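Local coordinates for protein glycoside hydrolase family 31 (Trueperella pyogenes, PDB 5I0F) that degrades cycloalternan, a cyclic oligosaccharide of glucose, by way of a covalent sugar–enzyme intermediate, at residues G463-G468 / I587-S592; E292-L297 / Y510-S515; Q217-A222 / G271-V276. All coordinates share one frame; numbering follows the deposited sequence.

Contact 1. Residues G463-G468 / I587-S592; sequences GFKTDG and IMQYHS. With BGC (beta-D-glucopyranose), chain C.
Lys465 NZ is gripped from several sides at the centre of this contact. Two waters link it to Gln589 OE1. The first lies 2.7 Å from Lys465 NZ and the second 2.8 Å, and each accepts from the ammonium group and donates to the amide oxygen. The pair of waters thus spans the 4.3 Å between Lys465 NZ and Gln589 OE1. A salt bridge to Glu330, a cation-pi contact with Trp529 and a weak hydrogen bond to BGC O3 add to the grip, and Gln589 NE2, bonded to Asp561, fixes the rotation of its amide. Lys465 NZ also sits over one face of the His591 ring, toward its rim, 3.5 Å from His591 NE2. The lysine chain is fully extended, with CG anti to the backbone N (chi1 -176°), which carries its nitrogen from the strand to the middle of the barrel.

His591 NE2 meets two neighbouring hydroxyls of the sugar: it donates to BGC O4 at 2.9 Å, and lies equally close to BGC O3 in a hydrogen bond whose donor could be either atom. The same glucose is joined through its C1 to Asp467 OD2, 1.4 Å away, so Asp467 is the nucleophile of the trapped glycosyl-enzyme. His591 thus holds the sugar remote from C1; Glu330, Asp532 and Arg516 also bind it.

Strands 463-466 and 587-590 are the fourth and eighth of the parallel TIM barrel and face each other across its interior. Outside the barrel, helix 485-506 covers Phe464 and helix 572-583 covers Met588.

Contact 2. Residues E292-L297 / Y510-S515; sequences EWIFGL and YPVTFS
Trp293 and Val512 reach toward each other from opposite directions, the indole leading with the far corner of its six-membered ring and the valine with both methyls. Trp293 CH2 lies 3.7 Å from Val512 CG2 and 3.9 Å from Val512 CG1, and the neighbouring ring atom Trp293 CZ2 is 4.0 Å from Val512 CG2. The CG2 methyl approaches the indole obliquely. Val512 presents this fork because CG1 stands anti to the backbone N (chi1 179°) while CG2 takes the place beside that nitrogen.

Ile294 fills in next to the indole. Its CG2 sits 3.9 Å above the plane of Trp293, toward the rim, and makes a looser approach of 4.3 Å to Val512 CG2, so that valine, isoleucine and indole form a small three-way cluster. The other branch of the isoleucine works elsewhere: Ile294 CG1 lies over the centre of the Phe295 ring.

The site is at the end of the TIM barrel where its strands begin. A 3-10 turn, 292-295, leads into the first strand, 297-300, and Val512, the centre of an inverse gamma turn, leads into the fifth, 513-515. Tyr557 and Ile587 also pack on Ile294, and Asp462 touches Trp293.

No hydrogen bond crosses between the segments. Polar backbone atoms look elsewhere, Ile294 O to Trp298 NE1 and Trp293 O to Ser325 OG. Cohesion between the two segments therefore comes from dispersion and the burial of apolar surface, with little directional constraint.

Contact 3. Residues Q217-A222 / G271-V276; sequences QVVNEA and GSPTDV
Val219 and Pro273 touch where strand 212-219, part of a five-stranded mixed sheet, faces the first turn of helix 273-284, whose start is a capping box.

Apolar contacts come in two places. Val219 CG1 lies 4.3 Å from Pro273 CG, a loose meeting of a methyl with the proline ring. One turn on, Val276 CG1 comes to 3.9 Å from Gln217 CB, so the glutamine contributes the aliphatic root of its side chain. Phe655 packs on Gln217, Val219 and Pro273 alike, and Ala225, on strand 225-230, which lies between strands 212-219 and 263-271 in the sheet, touches Val219 and Val276.

The polar link goes through water. One molecule donates to Gln217 OE1 at 2.6 Å and to Pro273 O at 2.8 Å, joining the amide to a carbonyl of the first helical turn. A bend at chi2 (-123°) helps bring the amide over to that water. The other end of the amide is bonded to Ala552 O and Val176 O, so its rotation is firmly set and its buried N-H groups are satisfied.

A second set of bonds belongs to the helix start, just after strand 263-271. Asp275 N donates to Ser272 OG at 3.0 Å, capping the helix. In return Ser272 N, 2.9 Å from Asp275 OD2, meets that oxygen nearly straight (163°) but 41° out of the carboxylate plane.

How the contacts relate
From the N terminus, contact 3 comes first: 217-222 meets 271-276 after an excursion of 48 residues, rich in strand, and ties one sheet to the helix that follows its last strand. It is finished before the barrel contacts begin. Contact 2 then opens at 292-297, contact 1 opens at 463-468, contact 2 closes at 510-515 and contact 1 at 587-592, so these two loops cross. Together they join the first and fifth, and the fourth and eighth, strand regions of one TIM barrel, touching through neighbouring strands 463-466 and 513-515. Contact 3 stays apart, its centre about 30 Å from that of contact 2 and 33 Å from that of contact 1.

Contact 1. Residues G463-G468 / I587-S592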
loop_
_atom_site.group_PDB
_atom_site.type_symbol
_atom_site.label_atom_id
_atom_site.label_comp_id
_atom_site.label_asym_id
_atom_site.label_seq_id
_atom_site.Cartn_x
_atom_site.Cartn_y
_atom_site.Cartn_z
ATOM N N GLY A 463 -3.500 -6.562 -19.080
ATOM C CA GLY A 463 -3.712 -6.031 -17.751
ATOM C C GLY A 463 -2.875 -4.816 -17.470
ATOM O O GLY A 463 -2.090 -4.364 -18.333
ATOM N N PHE A 464 -3.019 -4.315 -16.245
ATOM C CA PHE A 464 -2.345 -3.098 -15.824
ATOM C C PHE A 464 -1.664 -3.231 -14.468
ATOM O O PHE A 464 -2.228 -3.833 -13.547
ATOM C CB PHE A 464 -3.355 -1.943 -15.760
ATOM C CG PHE A 464 -3.953 -1.570 -17.093
ATOM C CD1 PHE A 464 -3.296 -0.694 -17.940
ATOM C CD2 PHE A 464 -5.218 -2.052 -17.463
ATOM C CE1 PHE A 464 -3.872 -0.320 -19.156
ATOM C CE2 PHE A 464 -5.785 -1.700 -18.668
ATOM C CZ PHE A 464 -5.122 -0.838 -19.512
ATOM N N LYS A 465 -0.452 -2.681 -14.353
ATOM C CA LYS A 465 0.189 -2.471 -13.060
ATOM C C LYS A 465 -0.244 -1.099 -12.550
ATOM O O LYS A 465 0.350 -0.074 -12.920
ATOM C CB LYS A 465 1.711 -2.553 -13.170
ATOM C CG LYS A 465 2.404 -2.431 -11.816
ATOM C CD LYS A 465 3.885 -2.740 -11.901
ATOM C CE LYS A 465 4.516 -2.671 -10.520
ATOM N NZ LYS A 465 5.957 -3.053 -10.551
ATOM N N THR A 466 -1.274 -1.109 -11.719
ATOM C CA THR A 466 -1.936 0.069 -11.197
ATOM C C THR A 466 -1.181 0.497 -9.950
ATOM O O THR A 466 -1.593 0.220 -8.845
ATOM C CB THR A 466 -3.430 -0.247 -10.919
ATOM O OG1 THR A 466 -3.559 -1.602 -10.470
ATOM C CG2 THR A 466 -4.251 -0.090 -12.188
ATOM N N ASP A 467 -0.054 1.165 -10.165
ATOM C CA ASP A 467 0.838 1.638 -9.116
ATOM C C ASP A 467 0.279 2.919 -8.463
ATOM O O ASP A 467 -0.603 3.576 -9.014
ATOM C CB ASP A 467 2.219 1.902 -9.759
ATOM C CG ASP A 467 3.370 1.959 -8.772
ATOM O OD1 ASP A 467 3.211 1.745 -7.561
ATOM O OD2 ASP A 467 4.517 2.211 -9.252
ATOM N N GLY A 468 0.784 3.249 -7.290
ATOM C CA GLY A 468 0.313 4.414 -6.539
ATOM C C GLY A 468 -1.093 4.294 -5.963
ATOM O O GLY A 468 -1.534 3.216 -5.604
ATOM N N ILE A 587 1.948 -15.114 -6.191
ATOM C CA ILE A 587 2.476 -14.473 -7.393
ATOM C C ILE A 587 3.989 -14.399 -7.278
ATOM O O ILE A 587 4.529 -13.891 -6.279
ATOM C CB ILE A 587 1.907 -13.065 -7.612
ATOM C CG1 ILE A 587 0.367 -13.086 -7.602
ATOM C CG2 ILE A 587 2.459 -12.438 -8.879
ATOM C CD1 ILE A 587 -0.267 -13.884 -8.705
ATOM N N MET A 588 4.650 -14.961 -8.287
ATOM C CA MET A 588 6.107 -15.068 -8.348
ATOM C C MET A 588 6.628 -14.081 -9.392
ATOM O O MET A 588 6.315 -14.212 -10.585
ATOM C CB MET A 588 6.501 -16.504 -8.715
ATOM C CG MET A 588 8.001 -16.716 -8.781
ATOM S SD MET A 588 8.389 -18.346 -9.452
ATOM C CE MET A 588 10.152 -18.359 -9.130
ATOM N N GLN A 589 7.435 -13.116 -8.960
ATOM C CA GLN A 589 7.822 -12.002 -9.803
ATOM C C GLN A 589 9.156 -11.408 -9.401
ATOM O O GLN A 589 9.401 -11.170 -8.209
ATOM C CB GLN A 589 6.740 -10.910 -9.688
ATOM C CG GLN A 589 6.958 -9.641 -10.512
ATOM C CD GLN A 589 7.151 -8.355 -9.701
ATOM O OE1 GLN A 589 6.906 -7.258 -10.202
ATOM N NE2 GLN A 589 7.587 -8.482 -8.447
ATOM N N TYR A 590 9.995 -11.120 -10.387
ATOM C CA TYR A 590 11.215 -10.313 -10.153
ATOM C C TYR A 590 11.044 -8.933 -10.793
ATOM O O TYR A 590 10.321 -8.779 -11.771
ATOM C CB TYR A 590 12.486 -11.031 -10.615
ATOM C CG TYR A 590 12.690 -11.117 -12.121
ATOM C CD1 TYR A 590 13.185 -10.023 -12.840
ATOM C CD2 TYR A 590 12.429 -12.311 -12.819
ATOM C CE1 TYR A 590 13.385 -10.107 -14.218
ATOM C CE2 TYR A 590 12.635 -12.404 -14.188
ATOM C CZ TYR A 590 13.109 -11.312 -14.888
ATOM O OH TYR A 590 13.314 -11.416 -16.245
ATOM N N HIS A 591 11.733 -7.948 -10.231
ATOM C CA HIS A 591 11.574 -6.546 -10.623
ATOM C C HIS A 591 12.818 -5.740 -10.243
ATOM O O HIS A 591 13.567 -6.121 -9.346
ATOM C CB HIS A 591 10.298 -5.987 -9.964
ATOM C CG HIS A 591 9.978 -4.561 -10.307
ATOM N ND1 HIS A 591 10.008 -4.074 -11.594
ATOM C CD2 HIS A 591 9.552 -3.533 -9.531
ATOM C CE1 HIS A 591 9.689 -2.787 -11.584
ATOM N NE2 HIS A 591 9.397 -2.437 -10.341
ATOM N N SER A 592 13.029 -4.630 -10.929
ATOM C CA SER A 592 14.114 -3.705 -10.603
ATOM C C SER A 592 13.714 -2.239 -10.757
ATOM O O SER A 592 13.036 -1.834 -11.720
ATOM C CB SER A 592 15.344 -3.979 -11.466
ATOM O OG SER A 592 15.066 -3.858 -12.858
HETATM C C2 BGC C . 6.410 0.992 -7.890
HETATM C C3 BGC C . 7.687 0.398 -8.512
HETATM C C4 BGC C . 7.874 0.966 -9.915
HETATM C C5 BGC C . 7.878 2.503 -9.891
HETATM C C6 BGC C . 7.860 3.024 -11.322
HETATM C C1 BGC C . 5.776 2.245 -8.547
HETATM O O2 BGC C . 6.146 0.751 -6.493
HETATM O O3 BGC C . 7.609 -1.030 -8.534
HETATM O O4 BGC C . 9.101 0.482 -10.493
HETATM O O5 BGC C . 6.770 3.087 -9.159
HETATM O O6 BGC C . 8.089 4.437 -11.350
HETATM O O HOH W 1 6.505 -4.887 -8.659
HETATM O O HOH W 2 6.192 -5.396 -12.085
#

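Contact 2. Residues E292-L297 / Y510-S515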
loop_
_atom_site.group_PDB
_atom_site.type_symbol
_atom_site.label_atom_id
_atom_site.label_comp_id
_atom_site.label_asym_id
_atom_site.label_seq_id
_atom_site.Cartn_x
_atom_site.Cartn_y
_atom_site.Cartn_z
ATOM N N GLU A 292 -5.209 -18.988 -15.337
ATOM C CA GLU A 292 -4.051 -19.783 -14.857
ATOM C C GLU A 292 -2.686 -19.145 -15.129
ATOM O O GLU A 292 -1.725 -19.391 -14.394
ATOM C CB GLU A 292 -4.067 -21.221 -15.397
ATOM C CG GLU A 292 -4.057 -21.393 -16.921
ATOM C CD GLU A 292 -2.699 -21.154 -17.587
ATOM O OE1 GLU A 292 -1.668 -21.598 -17.008
ATOM O OE2 GLU A 292 -2.654 -20.549 -18.710
ATOM N N TRP A 293 -2.594 -18.326 -16.177
ATOM C CA TRP A 293 -1.303 -17.706 -16.532
ATOM C C TRP A 293 -0.750 -16.744 -15.479
ATOM O O TRP A 293 0.448 -16.450 -15.523
ATOM C CB TRP A 293 -1.323 -17.034 -17.921
ATOM C CG TRP A 293 -2.429 -15.992 -18.192
ATOM C CD1 TRP A 293 -3.600 -16.215 -18.870
ATOM C CD2 TRP A 293 -2.427 -14.601 -17.847
ATOM N NE1 TRP A 293 -4.325 -15.049 -18.957
ATOM C CE2 TRP A 293 -3.642 -14.049 -18.323
ATOM C CE3 TRP A 293 -1.522 -13.761 -17.186
ATOM C CZ2 TRP A 293 -3.964 -12.703 -18.171
ATOM C CZ3 TRP A 293 -1.853 -12.403 -17.034
ATOM C CH2 TRP A 293 -3.069 -11.898 -17.519
ATOM N N ILE A 294 -1.567 -16.280 -14.526
ATOM C CA ILE A 294 -1.022 -15.468 -13.431
ATOM C C ILE A 294 -0.021 -16.228 -12.547
ATOM O O ILE A 294 0.768 -15.602 -11.848
ATOM C CB ILE A 294 -2.086 -14.762 -12.556
ATOM C CG1 ILE A 294 -2.923 -15.745 -11.746
ATOM C CG2 ILE A 294 -2.963 -13.844 -13.413
ATOM C CD1 ILE A 294 -3.562 -15.153 -10.519
ATOM N N PHE A 295 -0.018 -17.566 -12.621
ATOM C CA PHE A 295 0.808 -18.391 -11.751
ATOM C C PHE A 295 2.176 -18.770 -12.285
ATOM O O PHE A 295 2.944 -19.439 -11.576
ATOM C CB PHE A 295 0.035 -19.643 -11.344
ATOM C CG PHE A 295 -1.152 -19.346 -10.484
ATOM C CD1 PHE A 295 -0.987 -18.745 -9.249
ATOM C CD2 PHE A 295 -2.416 -19.694 -10.885
ATOM C CE1 PHE A 295 -2.083 -18.472 -8.444
ATOM C CE2 PHE A 295 -3.525 -19.428 -10.082
ATOM C CZ PHE A 295 -3.354 -18.808 -8.871
ATOM N N GLY A 296 2.502 -18.362 -13.515
ATOM C CA GLY A 296 3.875 -18.537 -14.018
ATOM C C GLY A 296 4.799 -17.423 -13.521
ATOM O O GLY A 296 4.384 -16.546 -12.777
ATOM N N LEU A 297 6.060 -17.442 -13.922
ATOM C CA LEU A 297 6.981 -16.369 -13.516
ATOM C C LEU A 297 6.634 -15.048 -14.219
ATOM O O LEU A 297 6.401 -15.011 -15.450
ATOM C CB LEU A 297 8.426 -16.771 -13.813
ATOM C CG LEU A 297 9.519 -15.756 -13.475
ATOM C CD1 LEU A 297 9.495 -15.420 -12.001
ATOM C CD2 LEU A 297 10.871 -16.326 -13.869
ATOM N N TYR A 510 -10.008 -10.929 -18.404
ATOM C CA TYR A 510 -9.937 -11.025 -16.948
ATOM C C TYR A 510 -9.420 -9.709 -16.331
ATOM O O TYR A 510 -8.594 -9.038 -16.938
ATOM C CB TYR A 510 -8.976 -12.132 -16.537
ATOM C CG TYR A 510 -9.550 -13.521 -16.614
ATOM C CD1 TYR A 510 -10.158 -14.092 -15.510
ATOM C CD2 TYR A 510 -9.428 -14.275 -17.762
ATOM C CE1 TYR A 510 -10.665 -15.393 -15.563
ATOM C CE2 TYR A 510 -9.930 -15.562 -17.834
ATOM C CZ TYR A 510 -10.546 -16.112 -16.730
ATOM O OH TYR A 510 -11.034 -17.396 -16.811
ATOM N N PRO A 511 -9.879 -9.354 -15.121
ATOM C CA PRO A 511 -9.520 -8.076 -14.494
ATOM C C PRO A 511 -8.173 -8.175 -13.782
ATOM O O PRO A 511 -8.079 -8.086 -12.550
ATOM C CB PRO A 511 -10.670 -7.854 -13.505
ATOM C CG PRO A 511 -11.020 -9.255 -13.067
ATOM C CD PRO A 511 -10.925 -10.059 -14.346
ATOM N N VAL A 512 -7.129 -8.371 -14.572
ATOM C CA VAL A 512 -5.801 -8.541 -14.043
ATOM C C VAL A 512 -5.202 -7.140 -13.848
ATOM O O VAL A 512 -4.577 -6.578 -14.761
ATOM C CB VAL A 512 -4.948 -9.446 -14.943
ATOM C CG1 VAL A 512 -3.545 -9.574 -14.370
ATOM C CG2 VAL A 512 -5.580 -10.837 -15.054
ATOM N N THR A 513 -5.448 -6.575 -12.672
ATOM C CA THR A 513 -4.717 -5.415 -12.177
ATOM C C THR A 513 -3.710 -5.863 -11.121
ATOM O O THR A 513 -3.918 -6.877 -10.460
ATOM C CB THR A 513 -5.647 -4.349 -11.567
ATOM O OG1 THR A 513 -6.402 -4.896 -10.465
ATOM C CG2 THR A 513 -6.589 -3.845 -12.619
ATOM N N PHE A 514 -2.637 -5.106 -10.961
ATOM C CA PHE A 514 -1.531 -5.454 -10.061
ATOM C C PHE A 514 -1.209 -4.158 -9.311
ATOM O O PHE A 514 -0.617 -3.242 -9.899
ATOM C CB PHE A 514 -0.357 -5.935 -10.927
ATOM C CG PHE A 514 0.810 -6.556 -10.188
ATOM C CD1 PHE A 514 0.643 -7.603 -9.306
ATOM C CD2 PHE A 514 2.105 -6.129 -10.465
ATOM C CE1 PHE A 514 1.741 -8.187 -8.676
ATOM C CE2 PHE A 514 3.213 -6.724 -9.867
ATOM C CZ PHE A 514 3.032 -7.751 -8.964
ATOM N N SER A 515 -1.606 -4.095 -8.034
ATOM C CA SER A 515 -1.567 -2.867 -7.205
ATOM C C SER A 515 -0.737 -3.075 -5.950
ATOM O O SER A 515 -0.514 -4.198 -5.562
ATOM C CB SER A 515 -2.981 -2.477 -6.756
ATOM O OG SER A 515 -3.856 -2.394 -7.856
#

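Contact 3. Residues Q217-A222 / G271-V276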
loop_
_atom_site.group_PDB
_atom_site.type_symbol
_atom_site.label_atom_id
_atom_site.label_comp_id
_atom_site.label_asym_id
_atom_site.label_seq_id
_atom_site.Cartn_x
_atom_site.Cartn_y
_atom_site.Cartn_z
ATOM N N GLN A 217 -8.696 -10.499 13.316
ATOM C CA GLN A 217 -9.223 -11.685 13.976
ATOM C C GLN A 217 -8.422 -11.933 15.238
ATOM O O GLN A 217 -7.250 -11.541 15.340
ATOM C CB GLN A 217 -9.255 -12.902 13.041
ATOM C CG GLN A 217 -7.942 -13.382 12.481
ATOM C CD GLN A 217 -7.960 -13.400 10.947
ATOM O OE1 GLN A 217 -8.571 -14.269 10.319
ATOM N NE2 GLN A 217 -7.298 -12.423 10.344
ATOM N N VAL A 218 -9.086 -12.542 16.214
ATOM C CA VAL A 218 -8.510 -12.762 17.529
ATOM C C VAL A 218 -8.674 -14.242 17.796
ATOM O O VAL A 218 -9.796 -14.749 17.810
ATOM C CB VAL A 218 -9.213 -11.929 18.604
ATOM C CG1 VAL A 218 -8.530 -12.139 19.952
ATOM C CG2 VAL A 218 -9.247 -10.439 18.248
ATOM N N VAL A 219 -7.557 -14.936 17.978
ATOM C CA VAL A 219 -7.543 -16.400 17.952
ATOM C C VAL A 219 -6.955 -16.903 19.259
ATOM O O VAL A 219 -5.882 -16.463 19.649
ATOM C CB VAL A 219 -6.718 -16.932 16.757
ATOM C CG1 VAL A 219 -6.829 -18.448 16.656
ATOM C CG2 VAL A 219 -7.209 -16.284 15.471
ATOM N N ASN A 220 -7.666 -17.809 19.935
ATOM C CA ASN A 220 -7.172 -18.400 21.192
ATOM C C ASN A 220 -6.415 -19.691 20.911
ATOM O O ASN A 220 -6.333 -20.127 19.767
ATOM C CB ASN A 220 -8.287 -18.547 22.245
ATOM C CG ASN A 220 -9.242 -19.712 21.994
ATOM O OD1 ASN A 220 -8.972 -20.651 21.238
ATOM N ND2 ASN A 220 -10.363 -19.679 22.699
ATOM N N GLU A 221 -5.874 -20.294 21.953
ATOM C CA GLU A 221 -5.013 -21.464 21.796
ATOM C C GLU A 221 -5.767 -22.782 21.924
ATOM O O GLU A 221 -5.152 -23.846 21.885
ATOM C CB GLU A 221 -3.834 -21.358 22.772
ATOM C CG GLU A 221 -2.899 -20.233 22.345
ATOM C CD GLU A 221 -1.676 -20.055 23.224
ATOM O OE1 GLU A 221 -1.574 -20.739 24.243
ATOM O OE2 GLU A 221 -0.816 -19.208 22.883
ATOM N N ALA A 222 -7.085 -22.690 22.063
ATOM C CA ALA A 222 -8.023 -23.804 21.919
ATOM C C ALA A 222 -8.580 -23.944 20.502
ATOM O O ALA A 222 -9.329 -24.875 20.239
ATOM C CB ALA A 222 -9.177 -23.615 22.878
ATOM N N GLY A 271 -16.425 -18.110 15.774
ATOM C CA GLY A 271 -16.461 -19.485 15.267
ATOM C C GLY A 271 -15.053 -19.969 15.067
ATOM O O GLY A 271 -14.191 -19.679 15.886
ATOM N N SER A 272 -14.814 -20.729 14.002
ATOM C CA SER A 272 -13.452 -21.101 13.608
ATOM C C SER A 272 -12.757 -19.860 13.018
ATOM O O SER A 272 -13.435 -18.897 12.633
ATOM C CB SER A 272 -13.504 -22.213 12.561
ATOM O OG SER A 272 -14.018 -21.689 11.345
ATOM N N PRO A 273 -11.413 -19.869 12.918
ATOM C CA PRO A 273 -10.760 -18.749 12.221
ATOM C C PRO A 273 -11.302 -18.488 10.797
ATOM O O PRO A 273 -11.508 -17.336 10.396
ATOM C CB PRO A 273 -9.292 -19.172 12.190
ATOM C CG PRO A 273 -9.142 -20.028 13.415
ATOM C CD PRO A 273 -10.428 -20.807 13.493
ATOM N N THR A 274 -11.606 -19.572 10.088
ATOM C CA THR A 274 -12.178 -19.493 8.746
ATOM C C THR A 274 -13.568 -18.838 8.735
ATOM O O THR A 274 -13.850 -18.001 7.858
ATOM C CB THR A 274 -12.172 -20.890 8.090
ATOM O OG1 THR A 274 -10.808 -21.301 7.921
ATOM C CG2 THR A 274 -12.841 -20.859 6.735
ATOM N N ASP A 275 -14.411 -19.189 9.712
ATOM C CA ASP A 275 -15.734 -18.553 9.887
ATOM C C ASP A 275 -15.592 -17.024 9.992
ATOM O O ASP A 275 -16.357 -16.266 9.394
ATOM C CB ASP A 275 -16.461 -19.057 11.154
ATOM C CG ASP A 275 -16.905 -20.526 11.076
ATOM O OD1 ASP A 275 -17.124 -21.047 9.969
ATOM O OD2 ASP A 275 -17.044 -21.160 12.148
ATOM N N VAL A 276 -14.614 -16.586 10.770
ATOM C CA VAL A 276 -14.406 -15.152 11.012
ATOM C C VAL A 276 -13.984 -14.422 9.745
ATOM O O VAL A 276 -14.579 -13.380 9.367
ATOM C CB VAL A 276 -13.380 -14.911 12.133
ATOM C CG1 VAL A 276 -13.026 -13.428 12.254
ATOM C CG2 VAL A 276 -13.925 -15.445 13.450
HETATM O O HOH W 3 -9.755 -15.868 12.028
#